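Local coordinates for uncharacterized protein (Burkholderia pseudomallei K96243, PDB 3WX6), which assembles into hexameric rings that probably stack to form the tube of the type VI secretion system, at residues K12-I17 against L73-K78; I59-E64 against E83-T88. All coordinates share one frame; numbering follows the deposited sequence.

Contact 1: K12-I17 against L73-K78; sequences KTQGEI and LQALGK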
ATOM      1  N   LYS A  12      39.726   5.628   4.101  1.00 21.15           N
ATOM      2  CA  LYS A  12      41.083   5.116   3.924  1.00 22.49           C
ATOM      3  C   LYS A  12      41.938   6.107   3.162  1.00 23.20           C
ATOM      4  O   LYS A  12      43.126   6.267   3.432  1.00 24.62           O
ATOM      5  CB  LYS A  12      41.062   3.788   3.165  1.00 28.38           C
ATOM      6  CG  LYS A  12      41.910   2.686   3.762  1.00 32.88           C
ATOM      7  CD  LYS A  12      41.299   2.159   5.047  1.00 35.73           C
ATOM      8  CE  LYS A  12      42.015   0.910   5.526  1.00 38.79           C
ATOM      9  NZ  LYS A  12      41.183   0.168   6.514  1.00 38.69           N
ATOM     10  N   THR A  13      41.289   6.788   2.224  1.00 23.99           N
ATOM     11  CA  THR A  13      41.946   7.591   1.204  1.00 23.55           C
ATOM     12  C   THR A  13      41.613   9.062   1.388  1.00 25.39           C
ATOM     13  O   THR A  13      42.505   9.891   1.559  1.00 25.48           O
ATOM     14  CB  THR A  13      41.531   7.147  -0.213  1.00 25.86           C
ATOM     15  OG1 THR A  13      42.035   5.830  -0.480  1.00 29.14           O
ATOM     16  CG2 THR A  13      42.074   8.106  -1.252  1.00 24.91           C
ATOM     17  N   GLN A  14      40.321   9.375   1.342  1.00 26.24           N
ATOM     18  CA  GLN A  14      39.841  10.750   1.434  1.00 27.75           C
ATOM     19  C   GLN A  14      40.035  11.389   2.812  1.00 30.21           C
ATOM     20  O   GLN A  14      39.719  12.565   3.000  1.00 35.10           O
ATOM     21  CB  GLN A  14      38.356  10.801   1.052  1.00 24.83           C
ATOM     22  CG  GLN A  14      38.075  10.514  -0.416  1.00 22.80           C
ATOM     23  CD  GLN A  14      36.603  10.518  -0.746  1.00 19.83           C
ATOM     24  OE1 GLN A  14      36.139  11.314  -1.570  1.00 22.84           O
ATOM     25  NE2 GLN A  14      35.855   9.626  -0.109  1.00 14.48           N
ATOM     26  N   GLY A  15      40.548  10.629   3.771  1.00 23.98           N
ATOM     27  CA  GLY A  15      40.708  11.145   5.118  1.00 20.21           C
ATOM     28  C   GLY A  15      39.394  11.430   5.812  1.00 20.93           C
ATOM     29  O   GLY A  15      38.453  10.652   5.693  1.00 25.05           O
ATOM     30  N   GLU A  16      39.297  12.570   6.488  1.00 22.66           N
ATOM     31  CA  GLU A  16      38.081  12.868   7.227  1.00 30.43           C
ATOM     32  C   GLU A  16      37.055  13.559   6.355  1.00 31.74           C
ATOM     33  O   GLU A  16      37.357  14.475   5.590  1.00 37.94           O
ATOM     34  CB  GLU A  16      38.371  13.724   8.468  1.00 41.05           C
ATOM     35  CG  GLU A  16      39.693  13.432   9.178  1.00 53.11           C
ATOM     36  CD  GLU A  16      39.691  13.885  10.637  1.00 63.93           C
ATOM     37  OE1 GLU A  16      39.024  14.894  10.954  1.00 69.60           O
ATOM     38  OE2 GLU A  16      40.339  13.215  11.474  1.00 64.84           O
ATOM     39  N   ILE A  17      35.823  13.095   6.512  1.00 25.85           N
ATOM     40  CA  ILE A  17      34.709  13.437   5.652  1.00 22.04           C
ATOM     41  C   ILE A  17      33.646  14.211   6.437  1.00 22.72           C
ATOM     42  O   ILE A  17      33.080  13.700   7.403  1.00 31.84           O
ATOM     43  CB  ILE A  17      34.138  12.137   5.029  1.00 19.34           C
ATOM     44  CG1 ILE A  17      35.099  11.592   3.968  1.00  9.79           C
ATOM     45  CG2 ILE A  17      32.796  12.349   4.441  1.00 20.79           C
ATOM     46  CD1 ILE A  17      34.709  10.239   3.442  1.00  9.76           C
ATOM     47  N   LEU A  73      30.127   8.998  -2.278  1.00 26.09           N
ATOM     48  CA  LEU A  73      29.826   8.471  -3.612  1.00 21.97           C
ATOM     49  C   LEU A  73      31.096   7.999  -4.323  1.00 21.25           C
ATOM     50  O   LEU A  73      31.054   7.049  -5.103  1.00 24.18           O
ATOM     51  CB  LEU A  73      29.106   9.530  -4.458  1.00 20.48           C
ATOM     52  CG  LEU A  73      28.369   9.088  -5.734  1.00 20.04           C
ATOM     53  CD1 LEU A  73      27.115   8.311  -5.395  1.00 13.96           C
ATOM     54  CD2 LEU A  73      28.026  10.275  -6.614  1.00 13.89           C
ATOM     55  N   GLN A  74      32.215   8.668  -4.058  1.00 17.03           N
ATOM     56  CA  GLN A  74      33.520   8.216  -4.544  1.00 15.03           C
ATOM     57  C   GLN A  74      33.981   6.950  -3.834  1.00 13.76           C
ATOM     58  O   GLN A  74      34.543   6.044  -4.453  1.00 14.04           O
ATOM     59  CB  GLN A  74      34.573   9.318  -4.370  1.00 14.83           C
ATOM     60  CG  GLN A  74      35.984   8.910  -4.787  1.00 13.85           C
ATOM     61  CD  GLN A  74      36.965  10.067  -4.762  1.00 20.10           C
ATOM     62  OE1 GLN A  74      36.649  11.174  -5.197  1.00 22.50           O
ATOM     63  NE2 GLN A  74      38.168   9.813  -4.254  1.00 18.21           N
ATOM     64  N   ALA A  75      33.738   6.891  -2.530  1.00 15.48           N
ATOM     65  CA  ALA A  75      34.112   5.730  -1.741  1.00 13.80           C
ATOM     66  C   ALA A  75      33.355   4.510  -2.226  1.00 13.84           C
ATOM     67  O   ALA A  75      33.904   3.417  -2.317  1.00 17.60           O
ATOM     68  CB  ALA A  75      33.844   5.978  -0.272  1.00 13.82           C
ATOM     69  N   LEU A  76      32.083   4.720  -2.542  1.00 18.32           N
ATOM     70  CA  LEU A  76      31.204   3.651  -2.990  1.00 25.64           C
ATOM     71  C   LEU A  76      31.673   3.049  -4.314  1.00 29.82           C
ATOM     72  O   LEU A  76      31.639   1.831  -4.493  1.00 34.52           O
ATOM     73  CB  LEU A  76      29.770   4.176  -3.117  1.00 27.60           C
ATOM     74  CG  LEU A  76      28.775   3.399  -3.983  1.00 29.11           C
ATOM     75  CD1 LEU A  76      28.472   2.036  -3.377  1.00 25.65           C
ATOM     76  CD2 LEU A  76      27.500   4.203  -4.185  1.00 28.83           C
ATOM     77  N   GLY A  77      32.108   3.898  -5.240  1.00 32.98           N
ATOM     78  CA  GLY A  77      32.580   3.422  -6.528  1.00 30.18           C
ATOM     79  C   GLY A  77      33.999   2.884  -6.508  1.00 28.95           C
ATOM     80  O   GLY A  77      34.334   1.990  -7.288  1.00 29.88           O
ATOM     81  N   LYS A  78      34.830   3.418  -5.615  1.00 26.04           N
ATOM     82  CA  LYS A  78      36.224   2.987  -5.519  1.00 22.09           C
ATOM     83  C   LYS A  78      36.461   1.885  -4.484  1.00 23.55           C
ATOM     84  O   LYS A  78      37.599   1.443  -4.309  1.00 23.42           O
ATOM     85  CB  LYS A  78      37.140   4.172  -5.204  1.00 20.08           C
ATOM     86  CG  LYS A  78      37.331   5.164  -6.350  1.00 19.45           C
ATOM     87  CD  LYS A  78      38.547   6.061  -6.098  1.00 23.27           C
ATOM     88  CE  LYS A  78      38.816   7.000  -7.268  1.00 29.91           C
ATOM     89  NZ  LYS A  78      39.379   6.301  -8.457  1.00 31.79           N
TER
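Gln14, in the loop that follows strand 8-11, lays its side-chain amide against that of Gln74 on helix 69-78. Its CG stands beside the backbone N (chi1 -68°) and the chain runs on extended, which carries the amide from the loop to the helix surface. CB only sets this direction; contact begins at CG, which lies 3.9 Å from NE2 of Gln74. At the next atom, CD of Gln14 comes within 4.1 Å of CD of Gln74, and the two amides are stacked, their planes 27° apart. OE1 of Gln14 rests 3.5 Å from CD of Gln74 and also borders the CB and CG methylenes of that residue. The two amides pack without a hydrogen bond between them; each finds a polar partner elsewhere. NE2 turns to the other side of the tip: it passes 4.2 Å from CB of Ala75 and is hydrogen-bonded to the carbonyl O of Gln71, one turn before Ala75. Glutamine suits such a place, having a reach of methylenes that can pack and a flat polar end that can bond to a helix backbone. The short methyl of Ala75 lets the end of the Gln14 side chain lie beside the helix.

Gln74 bonds away from the pair, its OE1 accepting from the N of Ala163 of the second subunit. The backbone N atoms of Thr13 and Gln14 both donate to OE1 of Glu80, just beyond the helix. Helix 69-78 meets this loop through Gln74 and Ala75, packs Ala75 and Leu76 on Ile115 of strand 114-120, and also borders the neighbouring subunit.

Contact 2: I59-E64 against E83-T88; sequences ITLTKE and EEFEIT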
ATOM      1  N   ILE A  59      24.084  -1.159   8.078  1.00 13.83           N
ATOM      2  CA  ILE A  59      23.431   0.022   8.631  1.00 16.16           C
ATOM      3  C   ILE A  59      23.137   1.017   7.510  1.00 18.28           C
ATOM      4  O   ILE A  59      24.005   1.341   6.700  1.00 19.27           O
ATOM      5  CB  ILE A  59      24.280   0.680   9.765  1.00 15.27           C
ATOM      6  CG1 ILE A  59      23.489   1.790  10.461  1.00 16.97           C
ATOM      7  CG2 ILE A  59      25.634   1.178   9.257  1.00 13.06           C
ATOM      8  CD1 ILE A  59      24.152   2.294  11.721  1.00 19.75           C
ATOM      9  N   THR A  60      21.889   1.463   7.437  1.00 18.71           N
ATOM     10  CA  THR A  60      21.482   2.394   6.396  1.00 22.95           C
ATOM     11  C   THR A  60      21.242   3.780   6.966  1.00 23.48           C
ATOM     12  O   THR A  60      20.371   3.961   7.808  1.00 24.20           O
ATOM     13  CB  THR A  60      20.197   1.920   5.676  1.00 26.11           C
ATOM     14  OG1 THR A  60      20.465   0.716   4.944  1.00 28.55           O
ATOM     15  CG2 THR A  60      19.705   2.985   4.713  1.00 26.05           C
ATOM     16  N   LEU A  61      22.005   4.759   6.490  1.00 18.69           N
ATOM     17  CA  LEU A  61      21.885   6.122   6.991  1.00 14.47           C
ATOM     18  C   LEU A  61      21.172   7.006   5.983  1.00 15.19           C
ATOM     19  O   LEU A  61      21.552   7.046   4.812  1.00 14.58           O
ATOM     20  CB  LEU A  61      23.265   6.723   7.310  1.00 12.93           C
ATOM     21  CG  LEU A  61      24.157   6.247   8.467  1.00 17.42           C
ATOM     22  CD1 LEU A  61      24.552   4.799   8.358  1.00 20.95           C
ATOM     23  CD2 LEU A  61      25.398   7.126   8.570  1.00 15.34           C
ATOM     24  N   THR A  62      20.140   7.715   6.429  1.00 19.48           N
ATOM     25  CA  THR A  62      19.529   8.724   5.571  1.00 28.50           C
ATOM     26  C   THR A  62      19.916  10.097   6.094  1.00 33.13           C
ATOM     27  O   THR A  62      19.999  10.316   7.301  1.00 31.34           O
ATOM     28  CB  THR A  62      17.979   8.588   5.464  1.00 54.68           C
ATOM     29  OG1 THR A  62      17.481   9.504   4.479  1.00 57.79           O
ATOM     30  CG2 THR A  62      17.295   8.859   6.782  1.00 53.28           C
ATOM     31  N   LYS A  63      20.185  11.000   5.159  1.00 32.19           N
ATOM     32  CA  LYS A  63      20.635  12.351   5.463  1.00 31.88           C
ATOM     33  C   LYS A  63      20.450  13.185   4.202  1.00 32.89           C
ATOM     34  O   LYS A  63      20.145  12.631   3.146  1.00 37.95           O
ATOM     35  CB  LYS A  63      22.091  12.332   5.941  1.00 26.74           C
ATOM     36  CG  LYS A  63      23.127  12.321   4.822  1.00 26.68           C
ATOM     37  CD  LYS A  63      24.509  12.014   5.374  1.00 28.22           C
ATOM     38  CE  LYS A  63      25.616  12.356   4.389  1.00 32.61           C
ATOM     39  NZ  LYS A  63      25.256  12.041   2.983  1.00 35.27           N
ATOM     40  N   GLU A  64      20.615  14.502   4.289  1.00 30.05           N
ATOM     41  CA  GLU A  64      20.537  15.308   3.076  1.00 34.89           C
ATOM     42  C   GLU A  64      21.755  15.120   2.166  1.00 40.44           C
ATOM     43  O   GLU A  64      22.358  14.052   2.140  1.00 44.83           O
ATOM     44  CB  GLU A  64      20.357  16.794   3.395  1.00 39.57           C
ATOM     45  CG  GLU A  64      18.961  17.223   3.856  1.00 44.68           C
ATOM     46  CD  GLU A  64      18.456  16.524   5.102  1.00 49.67           C
ATOM     47  OE1 GLU A  64      19.144  15.628   5.628  1.00 52.00           O
ATOM     48  OE2 GLU A  64      17.349  16.882   5.559  1.00 51.36           O
ATOM     49  N   GLU A  83      37.932   4.209   7.520  1.00 40.82           N
ATOM     50  CA  GLU A  83      38.934   3.971   8.553  1.00 43.51           C
ATOM     51  C   GLU A  83      38.344   4.124   9.950  1.00 41.96           C
ATOM     52  O   GLU A  83      38.664   3.351  10.852  1.00 38.91           O
ATOM     53  CB  GLU A  83      40.118   4.927   8.375  1.00 48.02           C
ATOM     54  CG  GLU A  83      41.472   4.338   8.756  1.00 53.03           C
ATOM     55  CD  GLU A  83      42.609   5.317   8.516  1.00 59.01           C
ATOM     56  OE1 GLU A  83      42.313   6.487   8.195  1.00 62.35           O
ATOM     57  OE2 GLU A  83      43.791   4.925   8.639  1.00 61.33           O
ATOM     58  N   GLU A  84      37.500   5.136  10.127  1.00 43.17           N
ATOM     59  CA  GLU A  84      36.661   5.253  11.315  1.00 42.00           C
ATOM     60  C   GLU A  84      35.186   5.370  10.924  1.00 35.68           C
ATOM     61  O   GLU A  84      34.829   6.126  10.023  1.00 37.67           O
ATOM     62  CB  GLU A  84      37.093   6.438  12.189  1.00 46.36           C
ATOM     63  CG  GLU A  84      36.163   6.700  13.367  1.00 51.22           C
ATOM     64  CD  GLU A  84      36.540   7.936  14.162  1.00 56.41           C
ATOM     65  OE1 GLU A  84      37.298   8.784  13.638  1.00 58.69           O
ATOM     66  OE2 GLU A  84      36.077   8.056  15.316  1.00 57.57           O
ATOM     67  N   PHE A  85      34.337   4.609  11.602  1.00 26.68           N
ATOM     68  CA  PHE A  85      32.895   4.713  11.429  1.00 19.39           C
ATOM     69  C   PHE A  85      32.272   4.642  12.799  1.00 16.99           C
ATOM     70  O   PHE A  85      32.108   3.573  13.382  1.00 16.60           O
ATOM     71  CB  PHE A  85      32.356   3.622  10.518  1.00 19.93           C
ATOM     72  CG  PHE A  85      31.032   3.957   9.897  1.00 19.13           C
ATOM     73  CD1 PHE A  85      29.845   3.623  10.532  1.00 18.35           C
ATOM     74  CD2 PHE A  85      30.974   4.628   8.691  1.00 18.69           C
ATOM     75  CE1 PHE A  85      28.623   3.932   9.960  1.00 17.50           C
ATOM     76  CE2 PHE A  85      29.761   4.947   8.121  1.00 19.03           C
ATOM     77  CZ  PHE A  85      28.580   4.594   8.752  1.00 19.12           C
ATOM     78  N   GLU A  86      31.947   5.812  13.318  1.00 17.20           N
ATOM     79  CA  GLU A  86      31.464   5.913  14.667  1.00 19.40           C
ATOM     80  C   GLU A  86      30.194   6.736  14.686  1.00 11.68           C
ATOM     81  O   GLU A  86      30.165   7.880  14.239  1.00 14.81           O
ATOM     82  CB  GLU A  86      32.577   6.507  15.541  1.00 23.15           C
ATOM     83  CG  GLU A  86      32.156   7.170  16.815  1.00 25.37           C
ATOM     84  CD  GLU A  86      33.324   7.375  17.764  1.00 27.34           C
ATOM     85  OE1 GLU A  86      34.328   6.642  17.632  1.00 23.58           O
ATOM     86  OE2 GLU A  86      33.239   8.257  18.644  1.00 32.59           O
ATOM     87  N   ILE A  87      29.132   6.120  15.183  1.00 15.72           N
ATOM     88  CA  ILE A  87      27.829   6.751  15.204  1.00 17.73           C
ATOM     89  C   ILE A  87      27.428   7.018  16.651  1.00 22.76           C
ATOM     90  O   ILE A  87      27.278   6.079  17.436  1.00 26.58           O
ATOM     91  CB  ILE A  87      26.763   5.864  14.513  1.00 51.54           C
ATOM     92  CG1 ILE A  87      26.839   5.971  12.984  1.00 49.09           C
ATOM     93  CG2 ILE A  87      25.372   6.250  14.964  1.00 50.44           C
ATOM     94  CD1 ILE A  87      26.404   7.306  12.426  1.00 45.01           C
ATOM     95  N   THR A  88      27.314   8.288  17.031  1.00 23.57           N
ATOM     96  CA  THR A  88      26.898   8.617  18.392  1.00 24.36           C
ATOM     97  C   THR A  88      25.428   8.977  18.295  1.00 29.06           C
ATOM     98  O   THR A  88      24.993   9.642  17.354  1.00 28.89           O
ATOM     99  CB  THR A  88      27.736   9.754  19.024  1.00 20.36           C
ATOM    100  OG1 THR A  88      27.338   9.953  20.386  1.00 16.87           O
ATOM    101  CG2 THR A  88      27.565  11.029  18.278  1.00 23.49           C
TER
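Phe85 points its ring at two aliphatic side chains of strand 56-63, Ile59 and Leu61. CD1 of Leu61 meets the ring at its edge, near the ring plane, 4.1 Å from CZ of Phe85. CG2 of Ile59 comes in obliquely, 4.1 Å from CE1 of Phe85. The other branch of Leu61 is shared: its CD2 meets CD1 of Ile87 tip to tip at 4.0 Å while also touching the ring. Leucine's fork suits this place because both methyls reach the ring and one of them also reaches Ile87. Branched Ile59 and Ile87 suit strands and bring aliphatic carbon between the sheets. With CG of Phe85 anti to its backbone N (chi1 -158°), the flat ring stretches far enough to bridge the interval between the strands.

Those strands belong to different sheets, their axes 11.5 Å apart and inclined at 72°, as where two sheets of a β-barrel face each other. Around the four residues, Phe146 meets the Phe85 ring at about 55° and touches Leu61, while Val9 flanks Phe85, Phe110 flanks Ile59 and Tyr108 flanks Ile87. Before this run, Glu83 and Glu84 both face Lys10 in a classic β bulge. Past the bulge, Phe85 and Ile87 point toward strand 56-63, while Glu86 lies against Lys109; Glu84, within the bulge, touches Lys8.

All four touching residues are buried and apolar, so this contact between the sheets rests on apolar packing.

In the fold
Contact 2 belongs to the core, its centre about 6 Å from the centre of the chain, whereas contact 1 is only partly buried, its centre about 13 Å from that of the chain. The two contact centres lie 13 Å apart, and no atoms touch between them. They are nevertheless tied by the chain: helix 69-78, used in contact 1, lies in the connection from strand 56-63 to strand 82-87, which meet in contact 2. Chemistry follows place. Between the sheets, aliphatic and aromatic groups pack together; at the helix, amides pack on each other while Gln14 and Gln74 bond to backbone groups of their own chain and of a neighbouring subunit, respectively.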